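Side-chain contacts in phage-related conserved hypothetical protein, BB2244 (PDB 2BDV), which is of unknown function but belongs to the SOS response associated peptidase (SRAP) family, whose members are linked to the handling of damaged DNA: residues A[184-187]-A[188-192]; A[73-76]-A[77-80]; A[150-153]-A[154-157]; A[84-87]-A[88-91]; A[7-11]-A[12-16]. All blocks are in the same frame, centred on the assembly; numbering follows the deposited sequence.

Interaction 1. Residues A[184-187]-A[188-192]; sequences VARA and KEILR
R186 and E189 form an i to i+3 salt bridge on the helix 184-191. R186 NH1 donates to E189 OE2 at 2.9 Å, with an N-H...O angle of 139°. The oxygen sits at the edge of the guanidinium, close to its plane. The carboxylate plane stands 84° from the guanidinium plane, so the two groups share one bond and do not pair in parallel. I190 covers one face of the same guanidinium. Its CG1 lies 3.4 Å above that plane, toward the rim. The R186 chain bends at chi2 (57°), which turns it along the helix toward the next turn. Its NE makes a second salt bridge, to E176 of helix 171-178. Two carboxylates thus hold the guanidinium and probably limit its rotation.

On another side of the helix, K188 runs back extended beside V184. K188 CE reaches V184 CG1 at 3.5 Å. This is an apolar contact of the lysine's methylenes, one turn apart. A187 is buried and packs on W177 and I90, while L191 packs on L76 and I79 of helix 76-80.

The backbone sets these spacings through i to i+4 bonds. I190 N to R186 O is 3.2 Å. L191 N to A187 O is also 3.2 Å. E189 N to A185 O is weak. The first of the series is K188 N to V184 O, at 2.9 Å.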
# COMPACT_ATOMS: atom_id res chain seq x y z
N VAL A 184 -5.71 -12.08 14.62
CA VAL A 184 -5.70 -12.26 13.17
C VAL A 184 -7.12 -12.35 12.60
O VAL A 184 -7.39 -11.90 11.49
CB VAL A 184 -4.94 -13.56 12.77
CG1 VAL A 184 -5.01 -13.78 11.27
CG2 VAL A 184 -3.50 -13.47 13.23
N ALA A 185 -8.01 -12.95 13.38
CA ALA A 185 -9.40 -13.11 12.96
C ALA A 185 -10.03 -11.74 12.78
O ALA A 185 -10.76 -11.50 11.83
CB ALA A 185 -10.18 -13.91 14.01
N ARG A 186 -9.73 -10.84 13.72
CA ARG A 186 -10.26 -9.49 13.67
C ARG A 186 -9.62 -8.73 12.51
O ARG A 186 -10.27 -7.93 11.85
CB ARG A 186 -9.99 -8.77 15.00
CG ARG A 186 -10.41 -7.29 15.03
CD ARG A 186 -11.90 -7.10 14.70
NE ARG A 186 -12.21 -5.72 14.35
CZ ARG A 186 -13.29 -5.35 13.67
NH1 ARG A 186 -14.16 -6.26 13.26
NH2 ARG A 186 -13.49 -4.07 13.37
N ALA A 187 -8.34 -9.01 12.27
CA ALA A 187 -7.61 -8.36 11.19
C ALA A 187 -8.23 -8.69 9.83
O ALA A 187 -8.36 -7.82 8.97
CB ALA A 187 -6.15 -8.80 11.21
N LYS A 188 -8.60 -9.95 9.64
CA LYS A 188 -9.20 -10.34 8.38
C LYS A 188 -10.51 -9.61 8.12
O LYS A 188 -10.77 -9.19 6.99
CB LYS A 188 -9.37 -11.86 8.35
CG LYS A 188 -8.04 -12.58 8.19
CD LYS A 188 -8.15 -14.05 8.51
CE LYS A 188 -6.81 -14.74 8.39
NZ LYS A 188 -6.86 -16.10 9.00
N GLU A 189 -11.34 -9.45 9.14
CA GLU A 189 -12.61 -8.75 8.99
C GLU A 189 -12.39 -7.29 8.55
O GLU A 189 -13.02 -6.81 7.61
CB GLU A 189 -13.40 -8.76 10.30
CG GLU A 189 -14.06 -10.10 10.65
CD GLU A 189 -14.75 -10.07 12.01
OE1 GLU A 189 -15.48 -11.03 12.33
OE2 GLU A 189 -14.54 -9.08 12.75
N ILE A 190 -11.50 -6.60 9.26
CA ILE A 190 -11.19 -5.21 8.97
C ILE A 190 -10.81 -5.02 7.50
O ILE A 190 -11.24 -4.06 6.86
CB ILE A 190 -10.01 -4.72 9.85
CG1 ILE A 190 -10.43 -4.72 11.32
CG2 ILE A 190 -9.59 -3.31 9.44
CD1 ILE A 190 -9.35 -4.25 12.26
N LEU A 191 -10.02 -5.95 6.99
CA LEU A 191 -9.55 -5.90 5.62
C LEU A 191 -10.62 -5.68 4.56
O LEU A 191 -10.34 -5.10 3.52
CB LEU A 191 -8.76 -7.16 5.32
CG LEU A 191 -7.38 -6.91 4.71
CD1 LEU A 191 -6.70 -5.70 5.34
CD2 LEU A 191 -6.56 -8.16 4.91
N ARG A 192 -11.84 -6.15 4.81
CA ARG A 192 -12.90 -5.96 3.82
C ARG A 192 -13.76 -4.73 4.07
O ARG A 192 -14.79 -4.54 3.42
CB ARG A 192 -13.79 -7.20 3.74
CG ARG A 192 -14.23 -7.78 5.06
CD ARG A 192 -15.17 -8.95 4.83
NE ARG A 192 -14.75 -9.78 3.70
CZ ARG A 192 -13.59 -10.43 3.63
NH1 ARG A 192 -12.71 -10.33 4.62
NH2 ARG A 192 -13.31 -11.19 2.57

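Interaction 2. Residues A[73-76]-A[77-80]; sequences NAKL and ETIE
K75 O accepts from I79 N at 3.2 Å, nearly along the C=O axis, and more weakly from T78 N, where the strand 73-75 turns straight into the helix 76-80. This is a strand-to-helix junction with K75 at the N-cap position. The next bond, E80 N to L76 O at 2.9 Å, continues the helix.

Two side-chain pairs, L76 with E80 and K75 with T78, pack about one turn apart. L76 and E80 are the main pair. L76 CD1 touches E80 CG at 3.5 Å, and L76 CD2 lies as far from E80 OE2. Chi1 (-66°) sets E80 CG beside L76, and the bend at chi2 (-53°) turns the carboxylate back toward L76 CD2. E80 OE1 then makes a salt bridge with R192, just past the helix 184-191. The carboxylate therefore serves the end of a neighbouring helix while its methylene packs on L76.

On the buried side, I79 points back to the strand. Its CG1 lies 3.4 Å from K75 O, and its CD1 meets A74 CB at 3.9 Å. I79 also touches V150 of the adjacent strand 147-151.

K75 crosses T78 at about a right angle. The lysine chain bends at chi3 and chi4 and carries NZ to a salt bridge with D153. E77 pairs with R81 instead. The nearest approach of the K75 and T78 side chains is CD to OG1, 3.8 Å.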
# COMPACT_ATOMS: atom_id res chain seq x y z
N ASN A 73 1.75 -6.45 -4.20
CA ASN A 73 0.38 -6.39 -3.72
C ASN A 73 0.04 -7.72 -3.06
O ASN A 73 0.54 -8.77 -3.46
CB ASN A 73 -0.61 -6.14 -4.87
CG ASN A 73 -0.34 -4.84 -5.61
OD1 ASN A 73 0.01 -3.82 -5.00
ND2 ASN A 73 -0.54 -4.86 -6.92
N ALA A 74 -0.82 -7.68 -2.04
CA ALA A 74 -1.24 -8.89 -1.35
C ALA A 74 -2.74 -9.10 -1.56
O ALA A 74 -3.56 -8.36 -1.01
CB ALA A 74 -0.92 -8.77 0.14
N LYS A 75 -3.08 -10.09 -2.37
CA LYS A 75 -4.47 -10.40 -2.69
C LYS A 75 -5.33 -10.63 -1.45
O LYS A 75 -5.10 -11.55 -0.67
CB LYS A 75 -4.56 -11.63 -3.62
CG LYS A 75 -5.97 -11.97 -4.08
CD LYS A 75 -5.97 -13.19 -5.00
CE LYS A 75 -5.38 -12.87 -6.36
NZ LYS A 75 -6.32 -12.08 -7.20
N LEU A 76 -6.33 -9.77 -1.30
CA LEU A 76 -7.25 -9.82 -0.18
C LEU A 76 -7.76 -11.23 0.10
O LEU A 76 -7.78 -11.67 1.25
CB LEU A 76 -8.41 -8.86 -0.46
CG LEU A 76 -9.52 -8.74 0.58
CD1 LEU A 76 -10.38 -9.99 0.53
CD2 LEU A 76 -8.93 -8.53 1.97
N GLU A 77 -8.18 -11.93 -0.94
CA GLU A 77 -8.71 -13.27 -0.74
C GLU A 77 -7.69 -14.29 -0.24
O GLU A 77 -8.04 -15.17 0.54
CB GLU A 77 -9.34 -13.78 -2.03
CG GLU A 77 -10.12 -15.04 -1.82
CD GLU A 77 -11.04 -15.33 -2.96
OE1 GLU A 77 -10.53 -15.55 -4.08
OE2 GLU A 77 -12.27 -15.33 -2.73
N THR A 78 -6.45 -14.18 -0.70
CA THR A 78 -5.44 -15.12 -0.23
C THR A 78 -5.23 -14.88 1.27
O THR A 78 -4.98 -15.82 2.02
CB THR A 78 -4.11 -14.94 -0.98
OG1 THR A 78 -4.29 -15.30 -2.35
CG2 THR A 78 -3.02 -15.82 -0.38
N ILE A 79 -5.37 -13.64 1.71
CA ILE A 79 -5.22 -13.32 3.12
C ILE A 79 -6.43 -13.87 3.89
O ILE A 79 -6.29 -14.37 5.01
CB ILE A 79 -5.11 -11.79 3.35
CG1 ILE A 79 -3.95 -11.23 2.53
CG2 ILE A 79 -4.90 -11.50 4.83
CD1 ILE A 79 -3.80 -9.73 2.61
N GLU A 80 -7.61 -13.80 3.28
CA GLU A 80 -8.83 -14.30 3.90
C GLU A 80 -8.80 -15.83 4.04
O GLU A 80 -9.16 -16.37 5.09
CB GLU A 80 -10.06 -13.89 3.08
CG GLU A 80 -10.34 -12.40 3.03
CD GLU A 80 -10.40 -11.78 4.41
OE1 GLU A 80 -11.04 -12.38 5.30
OE2 GLU A 80 -9.82 -10.69 4.61

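Interaction 3. Residues A[150-153]-A[154-157]; sequences VTND and ALGG
The N152 amide meets two side chains of the following turn. Its oxygen comes up to L155: OD1 lies 3.3 Å from CD1 and 3.7 Å from CG. Its nitrogen faces the other neighbour, with ND2 3.7 Å from A154 CB. The N152 CG is anti to the backbone N (chi1 -168°), and this carries the amide forward over the turn. These are van der Waals contacts between the amide and aliphatic carbons.

The second flat group is the D153 carboxylate. It is turned back toward the strand. T151 OG1 donates to D153 OD1 at 2.8 Å. The other oxygen, OD2, takes the salt bridge from K75. Both oxygens are thus engaged, which probably fixes the rotation of the group and favours its charged form.

Two backbone bonds close the turn. L155 N donates to N152 O at 3.1 Å, and G156 N donates to D153 O at 2.8 Å. G156 has a positive phi (62°), a conformation that favours glycine. It takes the chain out of the turn, where R165 binds the carbonyl oxygens of G156 and G157.

The two successive i to i+3 bonds are those of a short 3-10 turn. Here it follows the strand 147-151 and leads the chain out of the mixed sheet.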
# COMPACT_ATOMS: atom_id res chain seq x y z
N VAL A 150 -2.02 -4.33 0.62
CA VAL A 150 -3.18 -5.22 0.51
C VAL A 150 -4.11 -4.62 -0.55
O VAL A 150 -4.51 -3.47 -0.44
CB VAL A 150 -3.97 -5.32 1.82
CG1 VAL A 150 -5.20 -6.21 1.61
CG2 VAL A 150 -3.09 -5.87 2.92
N THR A 151 -4.43 -5.42 -1.56
CA THR A 151 -5.29 -5.01 -2.67
C THR A 151 -6.58 -5.84 -2.78
O THR A 151 -6.63 -7.00 -2.39
CB THR A 151 -4.53 -5.13 -4.01
OG1 THR A 151 -3.97 -6.44 -4.11
CG2 THR A 151 -3.40 -4.10 -4.08
N ASN A 152 -7.61 -5.23 -3.36
CA ASN A 152 -8.90 -5.88 -3.54
C ASN A 152 -9.04 -6.27 -5.00
O ASN A 152 -9.76 -5.62 -5.77
CB ASN A 152 -10.02 -4.92 -3.16
CG ASN A 152 -11.36 -5.60 -3.04
OD1 ASN A 152 -12.35 -4.97 -2.70
ND2 ASN A 152 -11.40 -6.90 -3.33
N ASP A 153 -8.34 -7.33 -5.38
CA ASP A 153 -8.34 -7.82 -6.75
C ASP A 153 -9.73 -8.02 -7.36
O ASP A 153 -9.95 -7.70 -8.53
CB ASP A 153 -7.52 -9.11 -6.82
CG ASP A 153 -6.05 -8.89 -6.49
OD1 ASP A 153 -5.76 -8.08 -5.57
OD2 ASP A 153 -5.19 -9.53 -7.13
N ALA A 154 -10.65 -8.55 -6.56
CA ALA A 154 -12.01 -8.81 -7.02
C ALA A 154 -12.65 -7.63 -7.75
O ALA A 154 -13.41 -7.82 -8.70
CB ALA A 154 -12.89 -9.23 -5.84
N LEU A 155 -12.35 -6.41 -7.30
CA LEU A 155 -12.92 -5.22 -7.92
C LEU A 155 -11.97 -4.54 -8.90
O LEU A 155 -12.30 -3.50 -9.47
CB LEU A 155 -13.35 -4.23 -6.85
CG LEU A 155 -14.35 -4.81 -5.85
CD1 LEU A 155 -14.65 -3.79 -4.77
CD2 LEU A 155 -15.63 -5.22 -6.59
N GLY A 156 -10.80 -5.13 -9.09
CA GLY A 156 -9.82 -4.57 -10.00
C GLY A 156 -9.35 -3.18 -9.60
O GLY A 156 -9.43 -2.80 -8.44
N GLY A 157 -8.85 -2.43 -10.57
CA GLY A 157 -8.39 -1.09 -10.28
C GLY A 157 -9.55 -0.12 -10.21
O GLY A 157 -10.69 -0.48 -10.52

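Interaction 4. Residues A[84-87]-A[88-91]; sequences WPWK and LMIG
Selenomethionine M89 bends at chi3 (-101°), and this folds its methyl back onto W86 and P85. Its CE then lies 3.5 Å from W86 CE3 and 4.2 Å from P85 CG. The SE sits at the edge of the six-membered ring of W86, 5.2 Å from its centroid and 80° off the ring normal. This is a Met-aromatic contact.

P85 follows a cis peptide bond and lies between two indoles. Its CB is over the centre of one W84 face, 3.4 Å above the plane. Its CD is over one W86 face, toward the rim. L88 CD1 touches W84 CD1 at 4.3 Å.

W86 O takes two backbone bonds where the short 3-10 segment ends in loop. One is an i+3 bond from M89 N at 2.9 Å, the other an i+4 bond from I90 N at the same distance. I90 packs on I79 and V184. W86 itself touches T78 and I79.

The side-chain contacts are largely apolar. They are made through methyl, ring and selenium surfaces, so shape and dispersion, not charge, probably hold this loop onto the helices 76-80 and 184-191.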
# COMPACT_ATOMS: atom_id res chain seq x y z
N TRP A 84 -0.54 -18.74 1.55
CA TRP A 84 0.85 -18.35 1.44
C TRP A 84 0.96 -17.11 0.55
O TRP A 84 0.24 -16.99 -0.45
CB TRP A 84 1.66 -19.50 0.81
CG TRP A 84 3.17 -19.32 0.83
CD1 TRP A 84 4.01 -19.53 1.89
CD2 TRP A 84 4.01 -18.88 -0.26
NE1 TRP A 84 5.31 -19.24 1.53
CE2 TRP A 84 5.34 -18.84 0.22
CE3 TRP A 84 3.76 -18.51 -1.58
CZ2 TRP A 84 6.41 -18.45 -0.58
CZ3 TRP A 84 4.83 -18.11 -2.38
CH2 TRP A 84 6.14 -18.09 -1.87
N PRO A 85 1.85 -16.18 0.89
CA PRO A 85 2.72 -16.27 2.07
C PRO A 85 2.23 -15.33 3.17
O PRO A 85 2.80 -15.27 4.25
CB PRO A 85 4.06 -15.84 1.52
CG PRO A 85 3.66 -14.71 0.64
CD PRO A 85 2.44 -15.26 -0.10
N TRP A 86 1.17 -14.60 2.86
CA TRP A 86 0.61 -13.64 3.80
C TRP A 86 0.17 -14.24 5.13
O TRP A 86 0.11 -13.53 6.13
CB TRP A 86 -0.56 -12.92 3.12
CG TRP A 86 -0.20 -12.50 1.72
CD1 TRP A 86 -0.87 -12.81 0.58
CD2 TRP A 86 0.96 -11.75 1.32
NE1 TRP A 86 -0.21 -12.31 -0.51
CE2 TRP A 86 0.92 -11.65 -0.09
CE3 TRP A 86 2.02 -11.16 2.01
CZ2 TRP A 86 1.90 -10.98 -0.82
CZ3 TRP A 86 3.01 -10.49 1.28
CH2 TRP A 86 2.93 -10.41 -0.13
N LYS A 87 -0.12 -15.54 5.17
CA LYS A 87 -0.54 -16.17 6.42
C LYS A 87 0.55 -16.07 7.47
O LYS A 87 0.31 -16.27 8.65
CB LYS A 87 -0.88 -17.65 6.19
CG LYS A 87 0.29 -18.50 5.70
CD LYS A 87 -0.14 -19.94 5.39
CE LYS A 87 0.90 -20.65 4.53
NZ LYS A 87 0.57 -22.09 4.28
N LEU A 88 1.76 -15.73 7.03
CA LEU A 88 2.91 -15.61 7.92
C LEU A 88 3.10 -14.19 8.45
O LEU A 88 3.92 -13.97 9.35
CB LEU A 88 4.16 -16.04 7.16
CG LEU A 88 4.08 -17.42 6.48
CD1 LEU A 88 5.26 -17.59 5.53
CD2 LEU A 88 4.07 -18.53 7.53
N MSE A 89 2.36 -13.24 7.91
CA MSE A 89 2.50 -11.85 8.32
C MSE A 89 1.20 -11.23 8.83
O MSE A 89 1.23 -10.20 9.49
CB MSE A 89 3.02 -11.03 7.15
CG MSE A 89 4.43 -11.39 6.73
SE MSE A 89 4.84 -10.74 4.95
CE MSE A 89 4.60 -12.41 4.00
N ILE A 90 0.07 -11.86 8.52
CA ILE A 90 -1.22 -11.33 8.93
C ILE A 90 -1.30 -11.19 10.45
O ILE A 90 -2.08 -10.38 10.97
CB ILE A 90 -2.36 -12.24 8.43
CG1 ILE A 90 -3.71 -11.60 8.78
CG2 ILE A 90 -2.22 -13.64 9.01
CD1 ILE A 90 -3.86 -10.20 8.19
N GLY A 91 -0.49 -11.96 11.17
CA GLY A 91 -0.51 -11.88 12.62
C GLY A 91 0.43 -10.85 13.22
O GLY A 91 0.03 -10.06 14.07

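Interaction 5. Residues A[7-11]-A[12-16]; sequences QKSAP and EDYVE
Y14 reaches back from the helix 11-18 to the chain that leads into it. A10 O lies over one face of its ring, 4.2 Å above the plane and toward the rim. S9 CB is 4.0 Å from Y14 CZ. The hydroxyl ends against the backbone of Q7, with OH 3.3 Å from Q7 CA. Y14 CG is anti to its carbonyl carbon (chi1 -64°), a setting that lays the ring back along the entering chain.

E12 adds a van der Waals contact. Its chain bends at chi2 (-95°) and folds over the start of the helix. The E12 carboxylate packs on the A10 methyl, with OE1 3.1 Å from A10 CB. The carboxylate also lies near the P11 ring.

The backbone bonds open the helix. D13 N donates to A10 O at 2.9 Å. P11 O accepts weakly from both Y14 N and V15 N.

D100 binds three groups of this region: Y14 OH and K8 N through OD2, and S9 OG through OD1. This ties the helix start and the loop to a common carboxylate. Q7 NE2 bonds to the carbonyls of P98 and L43.

The contact joins the edge strand 5-7 to the helix 11-18. Y14 packs against P98 of the strand 94-99, M45 of the strand 43-46 and P126 of the strand 126-133.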
# COMPACT_ATOMS: atom_id res chain seq x y z
N GLN A 7 3.19 10.21 -2.05
CA GLN A 7 3.31 10.66 -0.66
C GLN A 7 3.82 12.10 -0.73
O GLN A 7 5.03 12.36 -0.69
CB GLN A 7 4.29 9.80 0.13
CG GLN A 7 3.79 8.38 0.40
CD GLN A 7 4.71 7.58 1.32
OE1 GLN A 7 5.93 7.76 1.29
NE2 GLN A 7 4.13 6.68 2.11
N LYS A 8 2.88 13.04 -0.82
CA LYS A 8 3.23 14.46 -0.91
C LYS A 8 2.92 15.32 0.31
O LYS A 8 3.42 16.44 0.41
CB LYS A 8 2.60 15.06 -2.16
CG LYS A 8 1.22 14.55 -2.50
CD LYS A 8 0.89 14.91 -3.95
CE LYS A 8 -0.58 14.67 -4.26
NZ LYS A 8 -0.90 15.05 -5.67
N SER A 9 2.09 14.82 1.22
CA SER A 9 1.77 15.58 2.42
C SER A 9 2.90 15.49 3.43
O SER A 9 3.75 14.60 3.35
CB SER A 9 0.50 15.05 3.08
OG SER A 9 -0.63 15.28 2.27
N ALA A 10 2.91 16.42 4.37
CA ALA A 10 3.91 16.44 5.41
C ALA A 10 3.72 15.17 6.23
O ALA A 10 2.60 14.75 6.49
CB ALA A 10 3.72 17.66 6.29
N PRO A 11 4.83 14.54 6.65
CA PRO A 11 4.73 13.32 7.45
C PRO A 11 3.89 13.48 8.72
O PRO A 11 3.18 12.55 9.11
CB PRO A 11 6.19 12.97 7.73
CG PRO A 11 6.89 14.29 7.63
CD PRO A 11 6.23 14.92 6.43
N GLU A 12 3.95 14.65 9.36
CA GLU A 12 3.16 14.85 10.57
C GLU A 12 1.67 14.77 10.29
O GLU A 12 0.89 14.47 11.19
CB GLU A 12 3.48 16.20 11.24
CG GLU A 12 3.04 17.42 10.47
CD GLU A 12 4.15 17.99 9.61
OE1 GLU A 12 3.95 19.08 9.03
OE2 GLU A 12 5.21 17.34 9.53
N ASP A 13 1.26 15.03 9.05
CA ASP A 13 -0.16 14.95 8.71
C ASP A 13 -0.65 13.49 8.74
O ASP A 13 -1.78 13.23 9.14
CB ASP A 13 -0.44 15.57 7.34
CG ASP A 13 -0.34 17.09 7.34
OD1 ASP A 13 -0.48 17.69 6.25
OD2 ASP A 13 -0.11 17.70 8.41
N TYR A 14 0.20 12.55 8.32
CA TYR A 14 -0.17 11.14 8.31
C TYR A 14 -0.39 10.64 9.73
O TYR A 14 -1.34 9.92 10.01
CB TYR A 14 0.90 10.27 7.64
CG TYR A 14 1.11 10.57 6.16
CD1 TYR A 14 0.03 10.80 5.33
CD2 TYR A 14 2.39 10.63 5.61
CE1 TYR A 14 0.20 11.10 3.98
CE2 TYR A 14 2.58 10.92 4.27
CZ TYR A 14 1.48 11.15 3.45
OH TYR A 14 1.65 11.48 2.13
N VAL A 15 0.52 11.01 10.63
CA VAL A 15 0.42 10.60 12.02
C VAL A 15 -0.83 11.20 12.68
O VAL A 15 -1.53 10.52 13.41
CB VAL A 15 1.66 11.06 12.81
CG1 VAL A 15 1.44 10.86 14.31
CG2 VAL A 15 2.88 10.28 12.34
N GLU A 16 -1.08 12.48 12.40
CA GLU A 16 -2.23 13.18 12.96
C GLU A 16 -3.54 12.48 12.61
O GLU A 16 -4.46 12.42 13.43
CB GLU A 16 -2.23 14.63 12.45
CG GLU A 16 -3.45 15.48 12.84
CD GLU A 16 -3.60 15.73 14.34
OE1 GLU A 16 -4.57 16.40 14.73
OE2 GLU A 16 -2.74 15.27 15.12

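Each contact is local and closes its own turn, so the five follow in series and none nest or cross. From the N terminus, interaction 5 turns the strand 5-7 into the helix 11-18. It lies apart, about 13 Å or more between nearest atoms from the others. Interaction 2 starts the helix 76-80. Interaction 4 forms a turn in the loop that leads on to strand 94-99, and packs on interaction 2 through A74 on W86 and I79 on I90. Interaction 3 follows on from the strand 147-151, neighbour of 73-75 in the mixed sheet. Last comes interaction 1, whose helix packs on interactions 2, 3 and 4. Salt bridges join interaction 2 to both 1 and 3.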